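Local coordinates for protein imelysin (Bacteroides ovatus ATCC 8483, PDB 3OYV) that is an imelysin-like outer membrane protein that probably takes part in bacterial iron uptake, its exact activity being unsettled, at residues 26-31 with 257-262; 310-315 with 339-344; 319-324 with 333-338. All coordinates share one frame; numbering follows the deposited sequence.

Contact 1. Residues 26-31 with 257-262; sequences NYMRNV and IVLADN
Ile-257 and Arg-29 meet through their aliphatic parts. The CD1 methyl of Ile-257 lies 3.5 Å from CD of Arg-29 and also touches CG. CD1 of Ile-257 is 3.8 Å from NE of Arg-29, so it touches the start of the guanidinium, at a slant. The Arg-29 chain, extended from CG to NE and with CG anti to the backbone N (chi1 176°), crosses Ile-257 obliquely. The second pair is Met-28, present as selenomethionine, with Leu-259. SE of Met-28 is 3.7 Å from CD2 of Leu-259, with CE touching too, and the two side chains cross at about a right angle. The distance is for one of two Met-28 conformers, so the pairing is to that extent doubtful. Further out, helix 265-283 packs on Leu-259 through Ala-267, Phe-268 and Ala-271, while Leu-350 and Leu-351 of helix 343-351 pack on Met-28. The contact joins helix 21-47 to the end of helix 223-261 in this largely helical protein. The guanidinium of Arg-29 finds a cation-pi partner in Trp-326. Asp-261 does not pair with it: its OD1 is 6.5 Å from Arg-29 NH1. Apolar packing therefore joins the two segments, and the arginine charge is directed to the loop beyond.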
loop_
_atom_site.group_PDB
_atom_site.type_symbol
_atom_site.label_atom_id
_atom_site.label_comp_id
_atom_site.label_asym_id
_atom_site.label_seq_id
_atom_site.Cartn_x
_atom_site.Cartn_y
_atom_site.Cartn_z
ATOM N N ASN A 26 10.295 12.509 19.173
ATOM C CA ASN A 26 9.034 12.130 19.771
ATOM C C ASN A 26 7.924 11.882 18.748
ATOM O O ASN A 26 7.122 10.944 18.909
ATOM C CB ASN A 26 8.615 13.192 20.780
ATOM C CG ASN A 26 9.449 13.124 22.066
ATOM O OD1 ASN A 26 9.875 12.044 22.466
ATOM N ND2 ASN A 26 9.647 14.275 22.728
ATOM N N TYR A 27 7.848 12.735 17.735
ATOM C CA TYR A 27 6.769 12.580 16.755
ATOM C C TYR A 27 7.022 11.385 15.838
ATOM O O TYR A 27 6.097 10.655 15.505
ATOM C CB TYR A 27 6.471 13.853 15.973
ATOM C CG TYR A 27 5.086 13.781 15.386
ATOM C CD1 TYR A 27 3.969 13.657 16.216
ATOM C CD2 TYR A 27 4.897 13.805 14.017
ATOM C CE1 TYR A 27 2.711 13.581 15.699
ATOM C CE2 TYR A 27 3.616 13.734 13.484
ATOM C CZ TYR A 27 2.522 13.626 14.337
ATOM O OH TYR A 27 1.230 13.566 13.838
HETATM N N MSE A 28 8.278 11.175 15.437
HETATM C CA MSE A 28 8.629 9.959 14.671
HETATM C C MSE A 28 8.208 8.729 15.451
HETATM O O MSE A 28 7.623 7.808 14.883
HETATM C CB MSE A 28 10.117 9.850 14.360
HETATM C CG MSE A 28 10.591 10.611 13.177
HETATM SE SE MSE A 28 12.336 10.041 12.642
HETATM C CE MSE A 28 13.264 10.412 14.293
ATOM N N ARG A 29 8.570 8.701 16.736
ATOM C CA ARG A 29 8.176 7.578 17.578
ATOM C C ARG A 29 6.657 7.401 17.597
ATOM O O ARG A 29 6.150 6.288 17.501
ATOM C CB ARG A 29 8.706 7.705 19.023
ATOM C CG ARG A 29 8.262 6.639 19.943
ATOM C CD ARG A 29 8.979 6.745 21.249
ATOM N NE ARG A 29 8.331 5.840 22.195
ATOM C CZ ARG A 29 8.737 5.602 23.439
ATOM N NH1 ARG A 29 9.758 6.248 23.929
ATOM N NH2 ARG A 29 8.072 4.741 24.208
ATOM N N ASN A 30 5.937 8.507 17.757
ATOM C CA ASN A 30 4.493 8.445 17.797
ATOM C C ASN A 30 3.920 7.828 16.513
ATOM O O ASN A 30 3.073 6.940 16.554
ATOM C CB ASN A 30 3.897 9.836 18.009
ATOM C CG ASN A 30 2.429 9.764 18.420
ATOM O OD1 ASN A 30 2.110 9.303 19.512
ATOM N ND2 ASN A 30 1.518 10.167 17.515
ATOM N N VAL A 31 4.397 8.319 15.371
ATOM C CA VAL A 31 3.869 7.843 14.091
ATOM C C VAL A 31 4.237 6.369 13.852
ATOM O O VAL A 31 3.400 5.578 13.393
ATOM C CB VAL A 31 4.339 8.757 12.963
ATOM C CG1 VAL A 31 3.947 8.203 11.582
ATOM C CG2 VAL A 31 3.787 10.187 13.138
ATOM N N ILE A 257 13.227 4.044 16.928
ATOM C CA ILE A 257 13.669 4.239 18.331
ATOM C C ILE A 257 15.215 4.429 18.359
ATOM O O ILE A 257 15.723 5.321 19.045
ATOM C CB ILE A 257 13.196 3.066 19.261
ATOM C CG1 ILE A 257 11.664 3.012 19.391
ATOM C CG2 ILE A 257 13.869 3.176 20.652
ATOM C CD1 ILE A 257 11.043 4.222 20.017
ATOM N N VAL A 258 15.962 3.637 17.589
ATOM C CA VAL A 258 17.430 3.761 17.606
ATOM C C VAL A 258 17.856 5.118 17.054
ATOM O O VAL A 258 18.749 5.762 17.614
ATOM C CB VAL A 258 18.125 2.592 16.870
ATOM C CG1 VAL A 258 19.652 2.802 16.773
ATOM C CG2 VAL A 258 17.803 1.288 17.584
ATOM N N LEU A 259 17.168 5.583 16.000
ATOM C CA LEU A 259 17.424 6.895 15.426
ATOM C C LEU A 259 17.186 7.995 16.465
ATOM O O LEU A 259 18.010 8.934 16.567
ATOM C CB LEU A 259 16.567 7.094 14.170
ATOM C CG LEU A 259 16.539 8.471 13.497
ATOM C CD1 LEU A 259 17.844 9.017 13.039
ATOM C CD2 LEU A 259 15.589 8.404 12.299
ATOM N N ALA A 260 16.090 7.883 17.220
ATOM C CA ALA A 260 15.772 8.851 18.259
ATOM C C ALA A 260 16.833 8.821 19.374
ATOM O O ALA A 260 17.246 9.881 19.885
ATOM C CB ALA A 260 14.378 8.593 18.833
ATOM N N ASP A 261 17.309 7.635 19.713
ATOM C CA ASP A 261 18.235 7.474 20.838
ATOM C C ASP A 261 19.674 7.844 20.481
ATOM O O ASP A 261 20.438 8.244 21.363
ATOM C CB ASP A 261 18.215 6.016 21.343
ATOM C CG ASP A 261 16.921 5.630 22.039
ATOM O OD1 ASP A 261 16.124 6.523 22.446
ATOM O OD2 ASP A 261 16.710 4.414 22.211
ATOM N N ASN A 262 20.053 7.687 19.222
ATOM C CA ASN A 262 21.411 7.912 18.766
ATOM C C ASN A 262 21.365 8.484 17.339
ATOM O O ASN A 262 21.670 7.825 16.346
ATOM C CB ASN A 262 22.233 6.608 18.853
ATOM C CG ASN A 262 23.711 6.835 18.631
ATOM O OD1 ASN A 262 24.121 7.955 18.319
ATOM N ND2 ASN A 262 24.518 5.781 18.795
#

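Contact 2. Residues 310-315 with 339-344; sequences NAIVQI and QNVRGF
Ile-312 and Val-341 face each other with their CA atoms 6.2 Å apart, a helix on one side and the chain leading into helix 343-351 on the other. Val-341 points at the helix and is shared by three of its residues. CG1 of Val-341 lies 3.7 Å from CB of Ala-311. The same CG1 of Val-341 is 3.9 Å from CG1 of Ile-312, where the two side chains slide past each other in opposite directions. Val-341 places CG1 beside its own backbone N and anti to the carbonyl carbon (chi1 -63°), which turns this branch to both partners. CG2 of Val-341 takes the looser contact, 4.4 Å from CD1 of Ile-315. Ala-311 and Ile-315 are one helical turn apart, so Val-341 packs across a single turn of helix 309-316. The fold here sets that short helix against the lead-in to helix 343-351. This lead-in includes a short 3-10 segment, 339-340, and then Gly-343, whose positive phi of 81° suits a glycine. Asn-340 has a backbone hydrogen bond to Asp-308, just ahead of helix 309-316. On the far side of the chain, Arg-342 points away from the helix. Its NH2 makes a salt bridge with Asp-38 of helix 21-47, and its NE donates to the carbonyl of Asn-301.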
loop_
_atom_site.group_PDB
_atom_site.type_symbol
_atom_site.label_atom_id
_atom_site.label_comp_id
_atom_site.label_asym_id
_atom_site.label_seq_id
_atom_site.Cartn_x
_atom_site.Cartn_y
_atom_site.Cartn_z
ATOM N N ASN A 310 1.889 21.319 6.495
ATOM C CA ASN A 310 2.118 22.444 7.386
ATOM C C ASN A 310 1.817 22.067 8.850
ATOM O O ASN A 310 2.534 22.539 9.758
ATOM C CB ASN A 310 1.340 23.679 6.958
ATOM C CG ASN A 310 1.474 24.809 7.957
ATOM O OD1 ASN A 310 0.557 25.082 8.705
ATOM N ND2 ASN A 310 2.649 25.403 8.018
ATOM N N ALA A 311 0.827 21.208 9.092
ATOM C CA ALA A 311 0.561 20.714 10.441
ATOM C C ALA A 311 1.714 19.893 10.999
ATOM O O ALA A 311 2.011 19.975 12.203
ATOM C CB ALA A 311 -0.729 19.915 10.509
ATOM N N ILE A 312 2.379 19.125 10.130
ATOM C CA ILE A 312 3.570 18.379 10.582
ATOM C C ILE A 312 4.675 19.337 10.998
ATOM O O ILE A 312 5.299 19.146 12.033
ATOM C CB ILE A 312 4.058 17.372 9.518
ATOM C CG1 ILE A 312 2.971 16.334 9.205
ATOM C CG2 ILE A 312 5.308 16.659 9.993
ATOM C CD1 ILE A 312 3.218 15.516 7.908
ATOM N N VAL A 313 4.932 20.362 10.195
ATOM C CA VAL A 313 5.931 21.364 10.541
ATOM C C VAL A 313 5.591 22.058 11.873
ATOM O O VAL A 313 6.477 22.247 12.709
ATOM C CB VAL A 313 6.117 22.371 9.387
ATOM C CG1 VAL A 313 6.998 23.575 9.809
ATOM C CG2 VAL A 313 6.702 21.657 8.149
ATOM N N GLN A 314 4.317 22.384 12.090
ATOM C CA GLN A 314 3.889 22.996 13.362
ATOM C C GLN A 314 4.159 22.050 14.536
ATOM O O GLN A 314 4.660 22.470 15.591
ATOM C CB GLN A 314 2.415 23.387 13.312
ATOM C CG GLN A 314 2.095 24.555 12.391
ATOM C CD GLN A 314 0.604 24.828 12.283
ATOM O OE1 GLN A 314 -0.231 24.005 12.677
ATOM N NE2 GLN A 314 0.259 25.988 11.733
ATOM N N ILE A 315 3.862 20.768 14.361
ATOM C CA ILE A 315 4.205 19.737 15.371
ATOM C C ILE A 315 5.710 19.724 15.673
ATOM O O ILE A 315 6.143 19.705 16.841
ATOM C CB ILE A 315 3.699 18.340 14.899
ATOM C CG1 ILE A 315 2.177 18.275 15.089
ATOM C CG2 ILE A 315 4.431 17.197 15.650
ATOM C CD1 ILE A 315 1.462 17.174 14.272
ATOM N N GLN A 339 -5.504 11.432 10.633
ATOM C CA GLN A 339 -5.110 10.659 9.447
ATOM C C GLN A 339 -4.055 11.366 8.603
ATOM O O GLN A 339 -3.071 10.735 8.178
ATOM C CB GLN A 339 -6.371 10.347 8.623
ATOM C CG GLN A 339 -7.265 9.323 9.295
ATOM C CD GLN A 339 -8.584 9.100 8.624
ATOM O OE1 GLN A 339 -8.946 9.815 7.690
ATOM N NE2 GLN A 339 -9.316 8.087 9.093
ATOM N N ASN A 340 -4.212 12.666 8.382
ATOM C CA ASN A 340 -3.344 13.401 7.484
ATOM C C ASN A 340 -2.010 13.887 8.091
ATOM O O ASN A 340 -1.249 14.589 7.439
ATOM C CB ASN A 340 -4.112 14.535 6.779
ATOM C CG ASN A 340 -4.547 15.614 7.712
ATOM O OD1 ASN A 340 -4.132 15.651 8.872
ATOM N ND2 ASN A 340 -5.388 16.539 7.207
ATOM N N VAL A 341 -1.740 13.480 9.332
ATOM C CA VAL A 341 -0.426 13.687 9.952
ATOM C C VAL A 341 0.090 12.394 10.590
ATOM O O VAL A 341 0.941 12.425 11.470
ATOM C CB VAL A 341 -0.445 14.861 10.969
ATOM C CG1 VAL A 341 -0.769 16.194 10.263
ATOM C CG2 VAL A 341 -1.386 14.555 12.143
ATOM N N ARG A 342 -0.353 11.250 10.080
ATOM C CA ARG A 342 0.192 9.962 10.522
ATOM C C ARG A 342 0.452 9.083 9.283
ATOM O O ARG A 342 0.429 9.560 8.132
ATOM C CB ARG A 342 -0.754 9.280 11.516
ATOM C CG ARG A 342 -2.066 8.880 10.896
ATOM C CD ARG A 342 -3.062 8.462 11.941
ATOM N NE ARG A 342 -2.961 7.080 12.427
ATOM C CZ ARG A 342 -3.555 6.589 13.512
ATOM N NH1 ARG A 342 -4.199 7.375 14.393
ATOM N NH2 ARG A 342 -3.482 5.307 13.765
ATOM N N GLY A 343 0.701 7.814 9.549
ATOM C CA GLY A 343 0.856 6.833 8.510
ATOM C C GLY A 343 2.208 6.810 7.857
ATOM O O GLY A 343 3.106 7.612 8.157
ATOM N N PHE A 344 2.325 5.899 6.884
ATOM C CA PHE A 344 3.584 5.701 6.196
ATOM C C PHE A 344 4.174 6.987 5.603
ATOM O O PHE A 344 5.381 7.181 5.609
ATOM C CB PHE A 344 3.430 4.681 5.083
ATOM C CG PHE A 344 3.486 3.234 5.524
ATOM C CD1 PHE A 344 4.681 2.721 6.001
ATOM C CD2 PHE A 344 2.380 2.388 5.397
ATOM C CE1 PHE A 344 4.780 1.411 6.325
ATOM C CE2 PHE A 344 2.479 1.045 5.729
ATOM C CZ PHE A 344 3.686 0.563 6.233
#

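Contact 3. Residues 319-324 with 333-338; sequences QSWSDL and AAVESA
Trp-321 bridges two backbones that stay well apart. The closest CA pair, Leu-324 with Ala-334, is 8.9 Å apart, and the indole spans the gap to Val-335. The far end of its six-membered ring does the touching. CZ2 of Trp-321 lies 3.7 Å from CG2 of Val-335, and CH2 of the same ring is 3.8 Å from that methyl. The methyl comes in obliquely to the ring. Trp-321 holds CG beside its backbone N (chi1 -80°), and this carries the ring out to the other segment although the CB bond is not aimed there. Val-335 turns CG2 beside its own backbone N and anti to the carbonyl carbon, which presents this branch to the ring. CH2 of Trp-321 also meets CB of Ala-334, more loosely, at 4.4 Å. The same CB of Ala-334 is 3.9 Å from CD2 of Leu-324. These contacts are apolar and lie at the surface. In the fold, the contact closes a loop: short helix 319-323 ends, the chain makes an excursion, and it returns as the irregular segment 333-338. This segment has an inverse gamma turn centred on Glu-336. Replacing Trp-321 with an alanine would probably open a gap beside Val-335 and Ala-334, leaving CG2 of Val-335 without a mate and depriving Tyr-27 of the ring it meets edge-to-face. In one of two conformers of Gln-319, NE2 donates to OD1 of Asp-323 from above the carboxylate plane, a bond that is to that extent doubtful. Ser-22 OG of helix 21-47 is hydrogen-bonded to the carbonyl of Ser-322.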
loop_
_atom_site.group_PDB
_atom_site.type_symbol
_atom_site.label_atom_id
_atom_site.label_comp_id
_atom_site.label_asym_id
_atom_site.label_seq_id
_atom_site.Cartn_x
_atom_site.Cartn_y
_atom_site.Cartn_z
ATOM N N GLN A 319 6.576 23.208 21.280
ATOM C CA GLN A 319 7.225 22.950 22.551
ATOM C C GLN A 319 6.622 21.712 23.215
ATOM O O GLN A 319 7.314 20.981 23.918
ATOM C CB GLN A 319 7.134 24.177 23.468
ATOM C CG GLN A 319 8.097 24.150 24.636
ATOM C CD GLN A 319 9.550 24.284 24.221
ATOM O OE1 GLN A 319 9.908 25.190 23.476
ATOM N NE2 GLN A 319 10.395 23.378 24.699
ATOM N N SER A 320 5.325 21.443 22.990
ATOM C CA SER A 320 4.681 20.308 23.638
ATOM C C SER A 320 5.304 18.994 23.187
ATOM O O SER A 320 5.590 18.124 24.000
ATOM C CB SER A 320 3.154 20.275 23.396
ATOM O OG SER A 320 2.871 20.104 22.016
ATOM N N TRP A 321 5.517 18.831 21.878
ATOM C CA TRP A 321 6.154 17.598 21.395
ATOM C C TRP A 321 7.639 17.551 21.769
ATOM O O TRP A 321 8.196 16.479 21.944
ATOM C CB TRP A 321 5.952 17.411 19.886
ATOM C CG TRP A 321 4.613 16.867 19.540
ATOM C CD1 TRP A 321 3.525 17.566 19.109
ATOM C CD2 TRP A 321 4.205 15.507 19.662
ATOM N NE1 TRP A 321 2.473 16.703 18.926
ATOM C CE2 TRP A 321 2.861 15.436 19.262
ATOM C CE3 TRP A 321 4.856 14.329 20.051
ATOM C CZ2 TRP A 321 2.149 14.237 19.264
ATOM C CZ3 TRP A 321 4.146 13.139 20.051
ATOM C CH2 TRP A 321 2.810 13.106 19.655
ATOM N N SER A 322 8.248 18.718 21.946
ATOM C CA SER A 322 9.660 18.775 22.400
ATOM C C SER A 322 9.813 18.293 23.828
ATOM O O SER A 322 10.799 17.661 24.190
ATOM C CB SER A 322 10.213 20.207 22.296
ATOM O OG SER A 322 11.613 20.235 22.488
ATOM N N ASP A 323 8.842 18.648 24.657
ATOM C CA ASP A 323 8.864 18.437 26.108
ATOM C C ASP A 323 8.234 17.113 26.555
ATOM O O ASP A 323 8.330 16.729 27.713
ATOM C CB ASP A 323 8.085 19.584 26.791
ATOM C CG ASP A 323 8.795 20.916 26.744
ATOM O OD1 ASP A 323 10.047 20.983 26.517
ATOM O OD2 ASP A 323 8.065 21.925 26.974
ATOM N N LEU A 324 7.606 16.380 25.631
ATOM C CA LEU A 324 6.923 15.141 25.965
ATOM C C LEU A 324 7.874 14.103 26.566
ATOM O O LEU A 324 8.988 13.911 26.059
ATOM C CB LEU A 324 6.259 14.546 24.710
ATOM C CG LEU A 324 5.579 13.204 24.849
ATOM C CD1 LEU A 324 4.326 13.274 25.716
ATOM C CD2 LEU A 324 5.247 12.650 23.444
ATOM N N ALA A 333 1.426 4.519 21.188
ATOM C CA ALA A 333 1.516 5.898 20.787
ATOM C C ALA A 333 1.092 6.812 21.933
ATOM O O ALA A 333 0.260 6.443 22.751
ATOM C CB ALA A 333 0.626 6.155 19.590
ATOM N N ALA A 334 1.660 8.008 21.966
ATOM C CA ALA A 334 1.244 9.081 22.882
ATOM C C ALA A 334 -0.087 9.706 22.467
ATOM O O ALA A 334 -0.887 10.095 23.318
ATOM C CB ALA A 334 2.323 10.176 22.950
ATOM N N VAL A 335 -0.299 9.840 21.156
ATOM C CA VAL A 335 -1.446 10.551 20.614
ATOM C C VAL A 335 -1.986 9.800 19.395
ATOM O O VAL A 335 -1.239 9.481 18.456
ATOM C CB VAL A 335 -1.067 11.973 20.166
ATOM C CG1 VAL A 335 -2.263 12.675 19.500
ATOM C CG2 VAL A 335 -0.546 12.829 21.356
ATOM N N GLU A 336 -3.301 9.580 19.397
ATOM C CA GLU A 336 -4.021 8.995 18.279
ATOM C C GLU A 336 -4.194 10.085 17.210
ATOM O O GLU A 336 -5.284 10.678 17.096
ATOM C CB GLU A 336 -5.353 8.412 18.761
ATOM C CG GLU A 336 -6.013 7.484 17.803
ATOM C CD GLU A 336 -5.248 6.174 17.616
ATOM O OE1 GLU A 336 -4.737 5.606 18.626
ATOM O OE2 GLU A 336 -5.195 5.707 16.443
ATOM N N SER A 337 -3.145 10.325 16.430
ATOM C CA SER A 337 -3.077 11.442 15.553
ATOM C C SER A 337 -4.106 11.382 14.418
ATOM O O SER A 337 -4.589 10.312 14.036
ATOM C CB SER A 337 -1.686 11.490 14.955
ATOM O OG SER A 337 -0.648 11.628 15.943
ATOM N N ALA A 338 -4.375 12.547 13.858
ATOM C CA ALA A 338 -5.225 12.681 12.673
ATOM C C ALA A 338 -4.618 11.916 11.496
ATOM O O ALA A 338 -3.395 11.787 11.364
ATOM C CB ALA A 338 -5.386 14.149 12.319
#

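Helix 21-47 joins all three contacts. From the 26-31 segment of contact 1, Tyr-27 OH reaches Val-341 O of contact 2 at 2.6 Å, a probable hydrogen bond. Toward contact 3, Asn-26 ND2 lies 2.8 Å from Trp-321 O, and Asn-30 OD1 lies 3.0 Å from Val-335 N; both are probable hydrogen bonds. Contact 3 is nested inside the loop that contact 2 closes, and their centres are 11 Å apart. A salt bridge between Arg-342 NH1 and Glu-336 OE2, 2.8 Å, links them, and Ile-315 CG2 packs on Trp-321 CD1. Contact 1 closes earlier in the chain, its centre 15 Å from contact 2 and 12 Å from contact 3.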